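Local structure of Peptide/nickel transport system substrate-binding protein (Listeria monocytogenes serotype 1/2a, 5KZT) at residues S30-D35 and W101-D106; A298-K303 and K349-A354. The protein binds peptides as the substrate-binding protein OppA, probably delivering them to a membrane transporter for uptake. One frame throughout, in Å; residues are numbered along the deposited sequence.

Interaction 1: residues S30-D35 and W101-D106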
loop_
_atom_site.group_PDB
_atom_site.type_symbol
_atom_site.label_atom_id
_atom_site.label_comp_id
_atom_site.label_asym_id
_atom_site.label_seq_id
_atom_site.Cartn_x
_atom_site.Cartn_y
_atom_site.Cartn_z
ATOM N N SER A 30 -8.006 6.903 8.917
ATOM C CA SER A 30 -7.477 5.548 9.130
ATOM C C SER A 30 -8.390 4.444 8.574
ATOM O O SER A 30 -7.905 3.366 8.251
ATOM C CB SER A 30 -7.142 5.267 10.598
ATOM O OG SER A 30 -8.263 5.436 11.441
ATOM N N THR A 31 -9.689 4.715 8.456
ATOM C CA THR A 31 -10.595 3.756 7.840
ATOM C C THR A 31 -10.486 3.726 6.318
ATOM O O THR A 31 -10.501 2.655 5.718
ATOM C CB THR A 31 -12.052 4.041 8.226
ATOM O OG1 THR A 31 -12.161 4.113 9.650
ATOM C CG2 THR A 31 -12.965 2.935 7.712
ATOM N N LYS A 32 -10.399 4.904 5.703
ATOM C CA LYS A 32 -10.538 5.045 4.263
ATOM C C LYS A 32 -9.202 5.026 3.516
ATOM O O LYS A 32 -9.178 4.654 2.334
ATOM C CB LYS A 32 -11.311 6.320 3.917
ATOM C CG LYS A 32 -12.728 6.360 4.445
ATOM C CD LYS A 32 -13.435 7.622 3.980
ATOM C CE LYS A 32 -14.808 7.702 4.587
ATOM N NZ LYS A 32 -15.476 8.966 4.218
ATOM N N ALA A 33 -8.115 5.445 4.172
ATOM C CA ALA A 33 -6.790 5.476 3.553
ATOM C C ALA A 33 -6.381 4.095 3.046
ATOM O O ALA A 33 -6.534 3.086 3.750
ATOM C CB ALA A 33 -5.736 5.995 4.527
ATOM N N ASP A 34 -5.876 4.062 1.818
ATOM C CA ASP A 34 -5.353 2.824 1.232
ATOM C C ASP A 34 -4.018 2.985 0.513
ATOM O O ASP A 34 -3.602 2.090 -0.219
ATOM C CB ASP A 34 -6.386 2.203 0.277
ATOM C CG ASP A 34 -6.696 3.072 -0.931
ATOM O OD1 ASP A 34 -5.972 4.050 -1.247
ATOM O OD2 ASP A 34 -7.711 2.739 -1.593
ATOM N N ASP A 35 -3.317 4.070 0.788
ATOM C CA ASP A 35 -2.074 4.374 0.098
ATOM C C ASP A 35 -0.905 4.468 1.051
ATOM O O ASP A 35 -1.069 4.723 2.244
ATOM C CB ASP A 35 -2.215 5.695 -0.626
ATOM C CG ASP A 35 -2.234 6.848 0.320
ATOM O OD1 ASP A 35 -3.312 7.124 0.911
ATOM O OD2 ASP A 35 -1.152 7.440 0.535
ATOM N N TRP A 101 -14.532 -0.525 13.542
ATOM C CA TRP A 101 -14.669 -1.713 12.703
ATOM C C TRP A 101 -16.056 -1.714 12.028
ATOM O O TRP A 101 -16.164 -2.023 10.838
ATOM C CB TRP A 101 -14.456 -2.970 13.504
ATOM C CG TRP A 101 -13.076 -3.172 14.029
ATOM C CD1 TRP A 101 -12.108 -2.231 14.267
ATOM C CD2 TRP A 101 -12.533 -4.411 14.436
ATOM N NE1 TRP A 101 -10.985 -2.824 14.810
ATOM C CE2 TRP A 101 -11.221 -4.168 14.919
ATOM C CE3 TRP A 101 -13.009 -5.723 14.406
ATOM C CZ2 TRP A 101 -10.391 -5.200 15.394
ATOM C CZ3 TRP A 101 -12.183 -6.744 14.894
ATOM C CH2 TRP A 101 -10.899 -6.468 15.373
ATOM N N ARG A 102 -17.101 -1.305 12.753
ATOM C CA ARG A 102 -18.404 -1.171 12.108
ATOM C C ARG A 102 -18.347 -0.099 11.003
ATOM O O ARG A 102 -18.919 -0.289 9.932
ATOM C CB ARG A 102 -19.501 -0.857 13.118
ATOM C CG ARG A 102 -19.820 -1.959 14.109
ATOM C CD ARG A 102 -20.879 -1.495 15.090
ATOM N NE ARG A 102 -21.221 -2.515 16.077
ATOM C CZ ARG A 102 -22.075 -2.357 17.087
ATOM N NH1 ARG A 102 -22.752 -1.233 17.249
ATOM N NH2 ARG A 102 -22.270 -3.349 17.929
ATOM N N ARG A 103 -17.631 1.004 11.251
ATOM C CA ARG A 103 -17.441 2.051 10.241
ATOM C C ARG A 103 -16.796 1.500 8.975
ATOM O O ARG A 103 -17.213 1.853 7.875
ATOM C CB ARG A 103 -16.585 3.218 10.778
ATOM C CG ARG A 103 -16.414 4.400 9.833
ATOM C CD ARG A 103 -15.909 5.620 10.590
ATOM N NE ARG A 103 -15.793 6.808 9.736
ATOM C CZ ARG A 103 -14.655 7.266 9.200
ATOM N NH1 ARG A 103 -13.483 6.660 9.407
ATOM N NH2 ARG A 103 -14.681 8.355 8.446
ATOM N N ALA A 104 -15.767 0.667 9.143
ATOM C CA ALA A 104 -15.042 0.080 8.018
ATOM C C ALA A 104 -15.894 -0.813 7.133
ATOM O O ALA A 104 -15.692 -0.806 5.919
ATOM C CB ALA A 104 -13.812 -0.693 8.490
ATOM N N VAL A 105 -16.813 -1.583 7.716
ATOM C CA VAL A 105 -17.661 -2.488 6.919
ATOM C C VAL A 105 -18.960 -1.837 6.429
ATOM O O VAL A 105 -19.615 -2.333 5.510
ATOM C CB VAL A 105 -17.983 -3.819 7.644
ATOM C CG1 VAL A 105 -16.716 -4.643 7.819
ATOM C CG2 VAL A 105 -18.652 -3.605 9.003
ATOM N N ASP A 106 -19.311 -0.721 7.035
ATOM C CA ASP A 106 -20.546 -0.026 6.690
ATOM C C ASP A 106 -20.516 0.381 5.211
ATOM O O ASP A 106 -19.627 1.130 4.787
ATOM C CB ASP A 106 -20.712 1.201 7.596
ATOM C CG ASP A 106 -22.092 1.799 7.537
ATOM O OD1 ASP A 106 -22.785 1.656 6.494
ATOM O OD2 ASP A 106 -22.477 2.446 8.548
#
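Thr-31 and Lys-32 press against Arg-103 and Ala-104 where the loop leading into helix 36-45 meets the last turn of helix 94-105. The same loop reaches the peptide site: Asp-34, three residues past Thr-31, makes backbone hydrogen bonds with the bound peptide. The two branches of Thr-31 have separate tasks. Its CG2, anti to the backbone N, runs toward the helix and lies 3.5 Å from Ala-104 CA, with Ala-104 CB 3.8 Å away from that methyl. Its OG1 faces the guanidinium of Arg-103 at the edge and near the plane, 2.9 Å from NH1; NH1 is also 3.2 Å from Thr-31 CB. The Arg-103 chain, extended from CG to NE, carries its guanidinium across from the helix to this loop. Lys-32 meets it at about a right angle, its CE 3.9 Å from Arg-103 NH2 and its NZ 4.3 Å from that same nitrogen. Asp-29, just before the loop segment, is the main polar partner of Arg-103: OD2 forms a salt bridge with Arg-103 NH2, while OD1 accepts hydrogen bonds from the backbone N of both Thr-31 and Lys-32. One carboxylate thus bonds both the turn's backbone and the arginine, and its negative charge probably offsets the closeness of the two cationic ends.

Interaction 2: residues A298-K303 and K349-A354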
loop_
_atom_site.group_PDB
_atom_site.type_symbol
_atom_site.label_atom_id
_atom_site.label_comp_id
_atom_site.label_asym_id
_atom_site.label_seq_id
_atom_site.Cartn_x
_atom_site.Cartn_y
_atom_site.Cartn_z
ATOM N N ALA A 298 1.900 -5.759 -22.863
ATOM C CA ALA A 298 2.591 -6.425 -21.761
ATOM C C ALA A 298 3.974 -6.921 -22.151
ATOM O O ALA A 298 4.938 -6.703 -21.414
ATOM C CB ALA A 298 1.776 -7.598 -21.232
ATOM N N LEU A 299 4.043 -7.591 -23.295
ATOM C CA LEU A 299 5.254 -8.261 -23.731
ATOM C C LEU A 299 6.218 -7.352 -24.476
ATOM O O LEU A 299 7.322 -7.788 -24.808
ATOM C CB LEU A 299 4.904 -9.477 -24.579
ATOM C CG LEU A 299 4.041 -10.558 -23.935
ATOM C CD1 LEU A 299 3.861 -11.682 -24.940
ATOM C CD2 LEU A 299 4.631 -11.095 -22.647
ATOM N N ALA A 300 5.842 -6.095 -24.710
ATOM C CA ALA A 300 6.644 -5.189 -25.527
ATOM C C ALA A 300 7.528 -4.256 -24.697
ATOM O O ALA A 300 8.138 -3.350 -25.268
ATOM C CB ALA A 300 5.743 -4.379 -26.449
ATOM N N ILE A 301 7.622 -4.473 -23.382
ATOM C CA ILE A 301 8.404 -3.598 -22.502
ATOM C C ILE A 301 9.646 -4.331 -21.989
ATOM O O ILE A 301 9.556 -5.311 -21.245
ATOM C CB ILE A 301 7.563 -3.037 -21.345
ATOM C CG1 ILE A 301 6.391 -2.216 -21.906
ATOM C CG2 ILE A 301 8.406 -2.149 -20.427
ATOM C CD1 ILE A 301 5.299 -1.871 -20.906
ATOM N N ASP A 302 10.813 -3.840 -22.394
ATOM C CA ASP A 302 12.083 -4.379 -21.926
ATOM C C ASP A 302 12.239 -4.061 -20.441
ATOM O O ASP A 302 12.746 -2.993 -20.070
ATOM C CB ASP A 302 13.252 -3.805 -22.741
ATOM C CG ASP A 302 14.572 -4.508 -22.453
ATOM O OD1 ASP A 302 14.683 -5.222 -21.433
ATOM O OD2 ASP A 302 15.504 -4.360 -23.258
ATOM N N LYS A 303 11.823 -5.000 -19.596
ATOM C CA LYS A 303 11.794 -4.770 -18.132
ATOM C C LYS A 303 13.208 -4.582 -17.571
ATOM O O LYS A 303 13.421 -3.771 -16.665
ATOM C CB LYS A 303 11.127 -5.917 -17.376
ATOM C CG LYS A 303 9.788 -6.372 -17.930
ATOM C CD LYS A 303 9.108 -7.354 -17.005
ATOM C CE LYS A 303 7.927 -8.008 -17.700
ATOM N NZ LYS A 303 7.136 -8.861 -16.780
ATOM N N LYS A 349 8.801 -10.272 -30.316
ATOM C CA LYS A 349 8.148 -11.070 -31.366
ATOM C C LYS A 349 6.774 -11.592 -30.932
ATOM O O LYS A 349 5.791 -11.445 -31.676
ATOM C CB LYS A 349 9.037 -12.216 -31.850
ATOM C CG LYS A 349 10.109 -11.741 -32.824
ATOM C CD LYS A 349 10.877 -12.889 -33.455
ATOM C CE LYS A 349 12.189 -12.397 -34.043
ATOM N NZ LYS A 349 12.991 -13.520 -34.604
ATOM N N GLU A 350 6.699 -12.167 -29.736
ATOM C CA GLU A 350 5.402 -12.632 -29.231
ATOM C C GLU A 350 4.435 -11.465 -29.003
ATOM O O GLU A 350 3.245 -11.630 -29.212
ATOM C CB GLU A 350 5.541 -13.491 -27.968
ATOM C CG GLU A 350 5.964 -14.932 -28.242
ATOM C CD GLU A 350 4.923 -15.742 -29.007
ATOM O OE1 GLU A 350 3.708 -15.579 -28.767
ATOM O OE2 GLU A 350 5.325 -16.551 -29.862
ATOM N N ALA A 351 4.958 -10.304 -28.590
ATOM C CA ALA A 351 4.163 -9.061 -28.487
ATOM C C ALA A 351 3.560 -8.624 -29.824
ATOM O O ALA A 351 2.389 -8.253 -29.899
ATOM C CB ALA A 351 5.008 -7.925 -27.927
ATOM N N GLN A 352 4.383 -8.659 -30.861
ATOM C CA GLN A 352 3.983 -8.257 -32.210
ATOM C C GLN A 352 2.965 -9.232 -32.818
ATOM O O GLN A 352 2.055 -8.802 -33.514
ATOM C CB GLN A 352 5.222 -8.084 -33.117
ATOM C CG GLN A 352 6.011 -6.828 -32.760
ATOM C CD GLN A 352 7.390 -6.734 -33.400
ATOM O OE1 GLN A 352 7.940 -7.718 -33.907
ATOM N NE2 GLN A 352 7.960 -5.527 -33.373
ATOM N N LYS A 353 3.121 -10.524 -32.534
ATOM C CA LYS A 353 2.122 -11.539 -32.892
ATOM C C LYS A 353 0.748 -11.202 -32.272
ATOM O O LYS A 353 -0.261 -11.159 -32.978
ATOM C CB LYS A 353 2.577 -12.942 -32.442
ATOM C CG LYS A 353 1.607 -14.056 -32.827
ATOM C CD LYS A 353 2.063 -15.453 -32.428
ATOM C CE LYS A 353 1.280 -16.491 -33.231
ATOM N NZ LYS A 353 1.191 -17.817 -32.560
ATOM N N ALA A 354 0.731 -10.960 -30.963
ATOM C CA ALA A 354 -0.497 -10.574 -30.260
ATOM C C ALA A 354 -1.061 -9.255 -30.791
ATOM O O ALA A 354 -2.266 -9.114 -30.951
ATOM C CB ALA A 354 -0.243 -10.464 -28.756
#
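The backbones come close at Leu-299 and Ala-351, whose CA atoms are 4.9 Å apart. The methyl of Ala-351, CB, points from helix 348-362 toward the link between Leu-299 and Ala-300. It lies 3.7 Å from Leu-299 CB, 3.8 Å from Ala-300 N and 3.9 Å from Ala-300 CB, so it packs on main chain as well as on side chains. The contact sits where helix 291-299 gives way to the turn that follows, in one of the two lobes of the periplasmic-binding-protein fold, the one holding the mixed sheet with strand 491-503; the neighbouring helix 377-393 packs on Ala-300 through Leu-390. Asn-393 bonds to both sides of the contact, its ND2 donating to Ala-300 O and its O accepting from Gln-352 NE2. Leu-299 reaches back toward the N-terminal end of the partner helix: with CG anti to the carbonyl carbon (chi1 -59°) and an extended chi2, its CD1 comes to 3.9 Å from Glu-350 CB and 4.1 Å from Ala-351 N. The side chains of Leu-299 and Glu-350 run side by side in the same direction, yet the glutamate bends at chi2 (-66°), which leads its carboxylate away and leaves the aliphatic CB against the leucine. One turn on, Ala-354 touches Asn-292 and Lys-295, extending the packing along helix 291-299.

From the N terminus, the chain leaves strand 16-21, passes through residues 30-35 and returns at helix 94-105, closing a loop with 65 residues between the segments in interaction 1. It then runs on to helix 291-299, where interaction 2 opens; this loop, with 45 residues between its segments, closes at helix 348-362. The loops follow in series, so they neither nest nor cross. Their centres lie 39 Å apart on opposite sides of the chain's centre, and their nearest atoms are about 23 Å apart. Interaction 1 ties a peptide-contacting loop to helix 94-105, whereas interaction 2 joins the end region of helix 291-299 and its following turn to helix 348-362.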